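Local coordinates for protein endosialidase (Enterobacteria phage phi92, PDB 4HIZ) that probably hydrolyses alpha-2,8 and alpha-2,9 linkages within polysialic acid, as an endosialidase of a bacterial virus, at residues Leu61-Phe69 / Asn452-Asp460; Ile298-Tyr309 / Gly320-Tyr328. All coordinates share one frame; numbering follows the deposited sequence. Where two conformers were deposited one is given.

Contact 1 (Leu61-Phe69 / Asn452-Asp460)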
# COMPACT_ATOMS: atom_id res chain seq x y z
N LEU A 61 1.10 26.83 32.18
CA LEU A 61 1.72 26.13 31.08
C LEU A 61 1.55 27.06 29.89
O LEU A 61 0.64 27.92 29.88
CB LEU A 61 1.01 24.80 30.82
CG LEU A 61 1.06 23.82 32.02
CD1 LEU A 61 0.11 22.66 31.82
CD2 LEU A 61 2.53 23.30 32.16
N THR A 62 2.40 26.90 28.87
CA THR A 62 2.33 27.80 27.70
C THR A 62 1.87 27.06 26.49
O THR A 62 2.31 25.94 26.24
CB THR A 62 3.73 28.44 27.46
OG1 THR A 62 4.07 29.18 28.65
CG2 THR A 62 3.72 29.37 26.22
N TYR A 63 0.94 27.66 25.75
CA TYR A 63 0.33 26.97 24.61
C TYR A 63 0.73 27.72 23.36
O TYR A 63 0.58 28.96 23.31
CB TYR A 63 -1.20 27.01 24.78
CG TYR A 63 -1.66 26.20 25.97
CD1 TYR A 63 -1.55 26.71 27.29
CD2 TYR A 63 -2.13 24.89 25.81
CE1 TYR A 63 -1.93 25.94 28.39
CE2 TYR A 63 -2.53 24.11 26.91
CZ TYR A 63 -2.43 24.65 28.20
OH TYR A 63 -2.83 23.91 29.30
N VAL A 64 1.26 27.02 22.36
CA VAL A 64 1.79 27.75 21.19
C VAL A 64 0.90 27.69 19.97
O VAL A 64 0.20 26.70 19.74
CB VAL A 64 3.22 27.26 20.80
CG1 VAL A 64 4.11 27.26 22.06
CG2 VAL A 64 3.15 25.87 20.19
N SER A 65 0.92 28.76 19.17
CA SER A 65 0.29 28.73 17.85
C SER A 65 1.29 28.19 16.83
O SER A 65 2.46 27.99 17.13
CB SER A 65 -0.15 30.15 17.41
OG SER A 65 1.01 30.90 17.05
N GLU A 66 0.81 27.95 15.62
CA GLU A 66 1.70 27.62 14.52
C GLU A 66 2.74 28.73 14.35
O GLU A 66 2.42 29.91 14.51
CB GLU A 66 0.88 27.44 13.24
CG GLU A 66 0.26 26.04 13.17
CD GLU A 66 1.30 24.99 12.78
OE1 GLU A 66 2.04 25.23 11.80
OE2 GLU A 66 1.39 23.95 13.47
N GLY A 67 3.99 28.33 14.11
CA GLY A 67 5.04 29.28 13.80
C GLY A 67 5.85 29.71 15.01
O GLY A 67 6.95 30.25 14.84
N PHE A 68 5.31 29.50 16.22
CA PHE A 68 6.00 29.95 17.41
C PHE A 68 7.34 29.20 17.50
O PHE A 68 8.41 29.80 17.79
CB PHE A 68 5.16 29.75 18.69
CG PHE A 68 5.78 30.37 19.90
CD1 PHE A 68 5.62 31.72 20.17
CD2 PHE A 68 6.62 29.62 20.73
CE1 PHE A 68 6.26 32.31 21.27
CE2 PHE A 68 7.25 30.19 21.85
CZ PHE A 68 7.06 31.54 22.11
N PHE A 69 7.28 27.89 17.25
CA PHE A 69 8.49 27.08 17.04
C PHE A 69 8.49 26.60 15.61
O PHE A 69 7.44 26.29 15.05
CB PHE A 69 8.51 25.84 17.94
CG PHE A 69 8.65 26.16 19.40
CD1 PHE A 69 9.74 26.87 19.87
CD2 PHE A 69 7.67 25.78 20.29
CE1 PHE A 69 9.85 27.17 21.22
CE2 PHE A 69 7.78 26.06 21.64
CZ PHE A 69 8.87 26.76 22.12
N ASN A 452 10.52 28.01 38.09
CA ASN A 452 9.87 28.79 37.03
C ASN A 452 9.98 28.15 35.65
O ASN A 452 9.81 28.82 34.63
CB ASN A 452 10.33 30.25 37.02
CG ASN A 452 9.89 30.99 38.26
OD1 ASN A 452 10.72 31.49 39.02
ND2 ASN A 452 8.58 31.05 38.48
N VAL A 453 10.14 26.83 35.63
CA VAL A 453 10.18 26.13 34.35
C VAL A 453 8.95 26.45 33.49
O VAL A 453 7.81 26.51 34.00
CB VAL A 453 10.37 24.59 34.51
CG1 VAL A 453 9.20 23.95 35.26
CG2 VAL A 453 10.57 23.92 33.13
N GLN A 454 9.21 26.69 32.21
CA GLN A 454 8.17 27.01 31.25
C GLN A 454 8.00 25.80 30.33
O GLN A 454 8.83 25.53 29.45
CB GLN A 454 8.55 28.25 30.45
CG GLN A 454 7.47 28.62 29.45
CD GLN A 454 7.68 29.97 28.81
OE1 GLN A 454 8.80 30.48 28.77
NE2 GLN A 454 6.59 30.57 28.32
N TRP A 455 6.93 25.04 30.54
CA TRP A 455 6.58 23.97 29.62
C TRP A 455 5.67 24.48 28.50
O TRP A 455 4.66 25.16 28.75
CB TRP A 455 5.81 22.89 30.37
CG TRP A 455 6.62 22.05 31.36
CD1 TRP A 455 6.57 22.11 32.74
CD2 TRP A 455 7.47 20.96 31.03
NE1 TRP A 455 7.38 21.14 33.28
CE2 TRP A 455 7.93 20.40 32.25
CE3 TRP A 455 7.88 20.39 29.82
CZ2 TRP A 455 8.78 19.30 32.30
CZ3 TRP A 455 8.71 19.30 29.85
CH2 TRP A 455 9.17 18.75 31.09
N PHE A 456 6.06 24.17 27.26
CA PHE A 456 5.28 24.55 26.09
C PHE A 456 4.52 23.35 25.56
O PHE A 456 5.12 22.33 25.23
CB PHE A 456 6.24 25.02 24.98
CG PHE A 456 7.02 26.27 25.31
CD1 PHE A 456 6.52 27.53 24.98
CD2 PHE A 456 8.31 26.17 25.87
CE1 PHE A 456 7.24 28.69 25.25
CE2 PHE A 456 9.04 27.33 26.15
CZ PHE A 456 8.52 28.58 25.83
N ASN A 457 3.19 23.46 25.47
CA ASN A 457 2.37 22.48 24.76
C ASN A 457 2.55 22.73 23.27
O ASN A 457 2.09 23.77 22.74
CB ASN A 457 0.90 22.68 25.21
CG ASN A 457 -0.08 21.73 24.53
OD1 ASN A 457 0.27 20.66 23.96
ND2 ASN A 457 -1.33 22.14 24.56
N ILE A 458 3.25 21.81 22.60
CA ILE A 458 3.67 22.00 21.20
C ILE A 458 2.83 21.19 20.18
O ILE A 458 2.87 21.48 18.97
CB ILE A 458 5.14 21.61 21.02
CG1 ILE A 458 5.46 20.25 21.69
CG2 ILE A 458 6.01 22.69 21.68
CD1 ILE A 458 6.77 19.63 21.17
N THR A 459 2.12 20.17 20.67
CA THR A 459 1.24 19.35 19.81
C THR A 459 0.32 18.55 20.72
O THR A 459 0.66 18.36 21.89
CB THR A 459 2.05 18.39 18.87
OG1 THR A 459 1.14 17.52 18.18
CG2 THR A 459 3.02 17.51 19.68
N ASP A 460 -0.85 18.14 20.22
CA ASP A 460 -1.77 17.30 20.98
C ASP A 460 -2.01 16.00 20.23
O ASP A 460 -2.26 16.02 18.99
CB ASP A 460 -3.15 17.96 21.12
CG ASP A 460 -3.20 19.12 22.13
OD1 ASP A 460 -2.20 19.40 22.81
OD2 ASP A 460 -4.30 19.74 22.24

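Contact 2 (Ile298-Tyr309 / Gly320-Tyr328). With EDO (1,2-ethanediol), chain X.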
# COMPACT_ATOMS: atom_id res chain seq x y z
N ILE A 298 29.92 7.06 26.45
CA ILE A 298 30.85 7.92 27.17
C ILE A 298 32.15 8.02 26.36
O ILE A 298 32.72 9.10 26.22
CB ILE A 298 31.09 7.37 28.58
CG1 ILE A 298 29.84 7.62 29.44
CG2 ILE A 298 32.37 8.00 29.22
CD1 ILE A 298 29.56 6.53 30.40
N ASP A 299 32.62 6.89 25.80
CA ASP A 299 33.85 6.90 24.99
C ASP A 299 33.67 5.88 23.84
O ASP A 299 33.66 4.67 24.09
CB ASP A 299 35.03 6.50 25.89
CG ASP A 299 36.41 6.61 25.21
OD1 ASP A 299 36.55 6.39 24.01
OD2 ASP A 299 37.40 6.87 25.93
N ASP A 300 33.52 6.36 22.61
CA ASP A 300 33.28 5.45 21.47
C ASP A 300 34.44 4.48 21.23
O ASP A 300 34.22 3.27 21.07
CB ASP A 300 33.08 6.23 20.18
CG ASP A 300 31.65 6.54 19.91
OD1 ASP A 300 30.82 5.61 19.70
OD2 ASP A 300 31.36 7.76 19.88
N ASP A 301 35.65 5.01 21.22
CA ASP A 301 36.81 4.19 20.88
C ASP A 301 37.09 3.09 21.91
O ASP A 301 37.65 2.03 21.57
CB ASP A 301 38.05 5.07 20.79
CG ASP A 301 38.02 5.97 19.59
OD1 ASP A 301 37.21 5.73 18.67
OD2 ASP A 301 38.81 6.92 19.57
N ASN A 302 36.71 3.34 23.16
CA ASN A 302 36.98 2.37 24.23
C ASN A 302 35.75 1.63 24.69
O ASN A 302 35.82 0.83 25.65
CB ASN A 302 37.66 3.08 25.38
CG ASN A 302 39.06 3.55 25.00
OD1 ASN A 302 39.89 2.75 24.56
ND2 ASN A 302 39.30 4.85 25.10
N TYR A 303 34.64 1.87 23.98
CA TYR A 303 33.39 1.13 24.22
C TYR A 303 32.94 1.31 25.65
O TYR A 303 32.54 0.36 26.34
CB TYR A 303 33.52 -0.35 23.83
CG TYR A 303 33.71 -0.47 22.34
CD1 TYR A 303 34.98 -0.35 21.78
CD2 TYR A 303 32.61 -0.64 21.49
CE1 TYR A 303 35.17 -0.43 20.43
CE2 TYR A 303 32.79 -0.70 20.11
CZ TYR A 303 34.08 -0.59 19.59
OH TYR A 303 34.28 -0.64 18.22
N THR A 304 33.02 2.54 26.11
CA THR A 304 32.48 2.88 27.44
C THR A 304 31.10 3.49 27.26
O THR A 304 30.93 4.48 26.55
CB THR A 304 33.41 3.92 28.16
OG1 THR A 304 34.77 3.42 28.21
CG2 THR A 304 32.94 4.15 29.57
N PHE A 305 30.09 2.88 27.87
CA PHE A 305 28.73 3.41 27.75
C PHE A 305 27.91 3.11 28.99
O PHE A 305 28.34 2.36 29.88
CB PHE A 305 28.04 2.93 26.45
CG PHE A 305 27.84 1.42 26.30
CD1 PHE A 305 26.99 0.70 27.16
CD2 PHE A 305 28.38 0.76 25.20
CE1 PHE A 305 26.77 -0.68 26.96
CE2 PHE A 305 28.14 -0.62 24.97
CZ PHE A 305 27.36 -1.35 25.85
N ALA A 306 26.74 3.73 29.08
CA ALA A 306 25.89 3.53 30.23
C ALA A 306 24.47 3.19 29.75
O ALA A 306 24.03 3.67 28.70
CB ALA A 306 25.85 4.79 31.10
N VAL A 307 23.78 2.36 30.53
CA VAL A 307 22.38 1.99 30.25
C VAL A 307 21.57 2.40 31.48
O VAL A 307 22.03 2.18 32.60
CB VAL A 307 22.30 0.46 30.07
CG1 VAL A 307 20.87 -0.08 30.22
CG2 VAL A 307 22.98 0.03 28.75
N GLY A 308 20.41 3.02 31.30
CA GLY A 308 19.63 3.39 32.47
C GLY A 308 18.90 2.18 33.04
O GLY A 308 18.61 1.20 32.34
N TYR A 309 18.57 2.25 34.33
CA TYR A 309 17.72 1.18 34.89
C TYR A 309 17.02 1.65 36.15
O TYR A 309 17.41 2.68 36.76
CB TYR A 309 18.56 -0.09 35.25
CG TYR A 309 19.24 0.00 36.62
CD1 TYR A 309 20.44 0.72 36.78
CD2 TYR A 309 18.67 -0.61 37.73
CE1 TYR A 309 21.08 0.80 38.01
CE2 TYR A 309 19.30 -0.51 38.99
CZ TYR A 309 20.49 0.20 39.11
OH TYR A 309 21.12 0.30 40.35
N GLY A 320 19.24 4.32 38.44
CA GLY A 320 20.54 4.87 38.09
C GLY A 320 21.00 4.33 36.76
O GLY A 320 20.19 4.19 35.82
N ILE A 321 22.29 4.00 36.68
CA ILE A 321 22.86 3.51 35.43
C ILE A 321 23.61 2.21 35.63
O ILE A 321 24.11 1.93 36.72
CB ILE A 321 23.79 4.56 34.80
CG1 ILE A 321 25.09 4.76 35.63
CG2 ILE A 321 23.02 5.91 34.59
CD1 ILE A 321 26.06 5.75 34.98
N LEU A 322 23.68 1.42 34.57
CA LEU A 322 24.66 0.34 34.49
C LEU A 322 25.80 0.89 33.66
O LEU A 322 25.62 1.22 32.47
CB LEU A 322 24.05 -0.89 33.81
CG LEU A 322 22.71 -1.36 34.42
CD1 LEU A 322 22.23 -2.59 33.68
CD2 LEU A 322 22.83 -1.67 35.95
N TYR A 323 26.98 0.99 34.27
CA TYR A 323 28.13 1.59 33.62
C TYR A 323 29.09 0.50 33.11
O TYR A 323 29.58 -0.31 33.89
CB TYR A 323 28.83 2.56 34.60
CG TYR A 323 30.17 3.05 34.10
CD1 TYR A 323 30.26 4.14 33.27
CD2 TYR A 323 31.33 2.39 34.47
CE1 TYR A 323 31.51 4.57 32.81
CE2 TYR A 323 32.56 2.80 34.02
CZ TYR A 323 32.65 3.88 33.20
OH TYR A 323 33.93 4.25 32.78
N PHE A 324 29.31 0.47 31.80
CA PHE A 324 30.14 -0.56 31.16
C PHE A 324 31.46 0.10 30.78
O PHE A 324 31.51 0.98 29.93
CB PHE A 324 29.47 -1.04 29.87
CG PHE A 324 28.25 -1.87 30.07
CD1 PHE A 324 27.02 -1.27 30.43
CD2 PHE A 324 28.31 -3.25 29.88
CE1 PHE A 324 25.89 -2.05 30.59
CE2 PHE A 324 27.17 -4.04 30.05
CZ PHE A 324 25.94 -3.43 30.38
N ASN A 325 32.55 -0.33 31.41
CA ASN A 325 33.81 0.35 31.18
C ASN A 325 34.42 0.03 29.80
O ASN A 325 35.06 0.90 29.17
CB ASN A 325 34.79 0.01 32.31
CG ASN A 325 36.01 0.90 32.26
OD1 ASN A 325 35.90 2.13 32.42
ND2 ASN A 325 37.17 0.31 31.99
N ASN A 326 34.19 -1.20 29.33
CA ASN A 326 34.65 -1.62 28.02
C ASN A 326 33.79 -2.77 27.57
O ASN A 326 34.07 -3.93 27.86
CB ASN A 326 36.11 -2.04 28.05
CG ASN A 326 36.66 -2.44 26.67
OD1 ASN A 326 35.91 -2.70 25.70
ND2 ASN A 326 37.98 -2.53 26.59
N ALA A 327 32.71 -2.42 26.88
CA ALA A 327 31.74 -3.42 26.49
C ALA A 327 32.24 -4.30 25.34
O ALA A 327 31.66 -5.35 25.09
CB ALA A 327 30.46 -2.74 26.10
N TYR A 328 33.27 -3.84 24.62
CA TYR A 328 33.80 -4.63 23.51
C TYR A 328 34.58 -5.82 24.08
O TYR A 328 34.31 -6.98 23.76
CB TYR A 328 34.66 -3.77 22.57
CG TYR A 328 35.25 -4.54 21.39
CD1 TYR A 328 36.39 -5.34 21.56
CD2 TYR A 328 34.66 -4.48 20.13
CE1 TYR A 328 36.92 -6.07 20.50
CE2 TYR A 328 35.18 -5.20 19.06
CZ TYR A 328 36.31 -5.98 19.25
OH TYR A 328 36.81 -6.70 18.19
C1 EDO X . 38.45 -1.35 22.02
O1 EDO X . 39.51 -2.07 21.35
C2 EDO X . 38.24 -1.88 23.43
O2 EDO X . 39.45 -2.46 23.92
O HOH W 1 37.60 0.75 27.94

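Contact 1 (Leu61-Phe69 / Asn452-Asp460)
Thr62 and Phe456 sit side by side where strand 61-64 runs parallel to strand 456-460, within a mixed sheet that joins the N-terminal part of the chain to antiparallel strands from the catalytic beta-propeller region. Two backbone bonds secure the pairing: Thr62 N donates to Trp455 O and Asn457 N to Thr62 O (2.7 Å), while Val64 N reaches Asn457 O only weakly. Phe456 can be followed outward. Its CB meets the edge of the Phe69 ring at CE2. CG and both CD atoms then lie under Phe69 CZ, which stands over the ring centre in a T-shaped contact, planes 84° apart. CD1 also meets Thr62 CG2 and Val64 CG1; CE1 touches Phe68 CE2 obliquely. At the far end, Phe456 CE2 and CZ still lie beneath Phe69 CZ, each 4.1 Å away. The opposite face rests against Gln454 CG, so a flat hydrocarbon ring suits this place. Phe68 and Phe69 complete an aromatic cluster with Phe456 because a type II turn from Ser65 to Phe68 folds the chain back; Gly67, with its positive phi of 94°, fits that turn. Beyond, Phe69 packs on Tyr520 and Leu522. Threonine suits position 62 by offering both a methyl and a hydroxyl. CG2, anti to the backbone N, touches the phenyl ring at CD1 and CE1. Thr62 OG1 lies in the amide plane of Gln454 and accepts a nearly straight bond of 2.9 Å from Gln454 NE2.

Contact 2 (Ile298-Tyr309 / Gly320-Tyr328)
Tyr328 CB lies over one face of the Tyr303 ring, 3.7 Å from its centroid, in a CH-pi contact, while Asp300 O covers the opposite face and the Tyr303 hydroxyl bonds Gly155 O. Close by, Ala327 CB, a methyl small enough to fit there, presses on Phe305 CE2 at 3.3 Å. Phe305 CE1 stands over a face of Phe324, 3.5 Å from Phe324 CD1, the planes inclined at 42°. With CG between its backbone N and carbonyl carbon (chi1 62°), Phe305 reaches across to the neighbouring strand. Tyr309 CD1 meets Leu322 CD2. Phe305, Tyr309, Leu322 and Phe324 belong to an antiparallel beta hairpin, the middle strands of a four-stranded sheet of the propeller-blade kind, whereas Tyr303, Ala327 and Tyr328 lie in loops at its open end. Paired backbone bonds at Phe305-Phe324, Val307-Leu322 and Tyr309-Gly320 set its register. On the other face Tyr323 lies beside Thr304 CG2, and its OH donates to a lone pair of Asn325 OD1. Thr304 OG1 donates to Asn325 O (2.7 Å), and a water donates to both Asn325 O and Asn302 O. Ala327 N bonds Tyr303 O nearly straight, at 171°. Asp299 braces the type I turn from Asp300 to Tyr303: OD1 accepts from Asn302 N, an Asx motif, and OD2 from Asn302 ND2, while Asn302 OD1 bonds Lys238 NZ. Beside the turn, Tyr303 and Thr304 face Asp299 in a G1 beta bulge.

How the contacts relate
From the N terminus, after strands 33-36 and 49-53, the chain adds strand 61-64 to the same sheet, then passes through most of the catalytic beta-propeller region before residues 452-460 return beside it, closing a loop of 382 residues. Contact 2 lies wholly inside that loop: residues 298-309 and 320-328 close a short hairpin with ten residues between them, so the two contacts nest and do not cross. The centres of contact 1 and contact 2 are about 35 Å apart, and the nearest atoms of contact 1 and contact 2 about 19 Å apart. Contact 1 ties the N-terminal extension to a late propeller strand, near a second subunit, whereas contact 2 joins neighbouring strands within one four-stranded sheet.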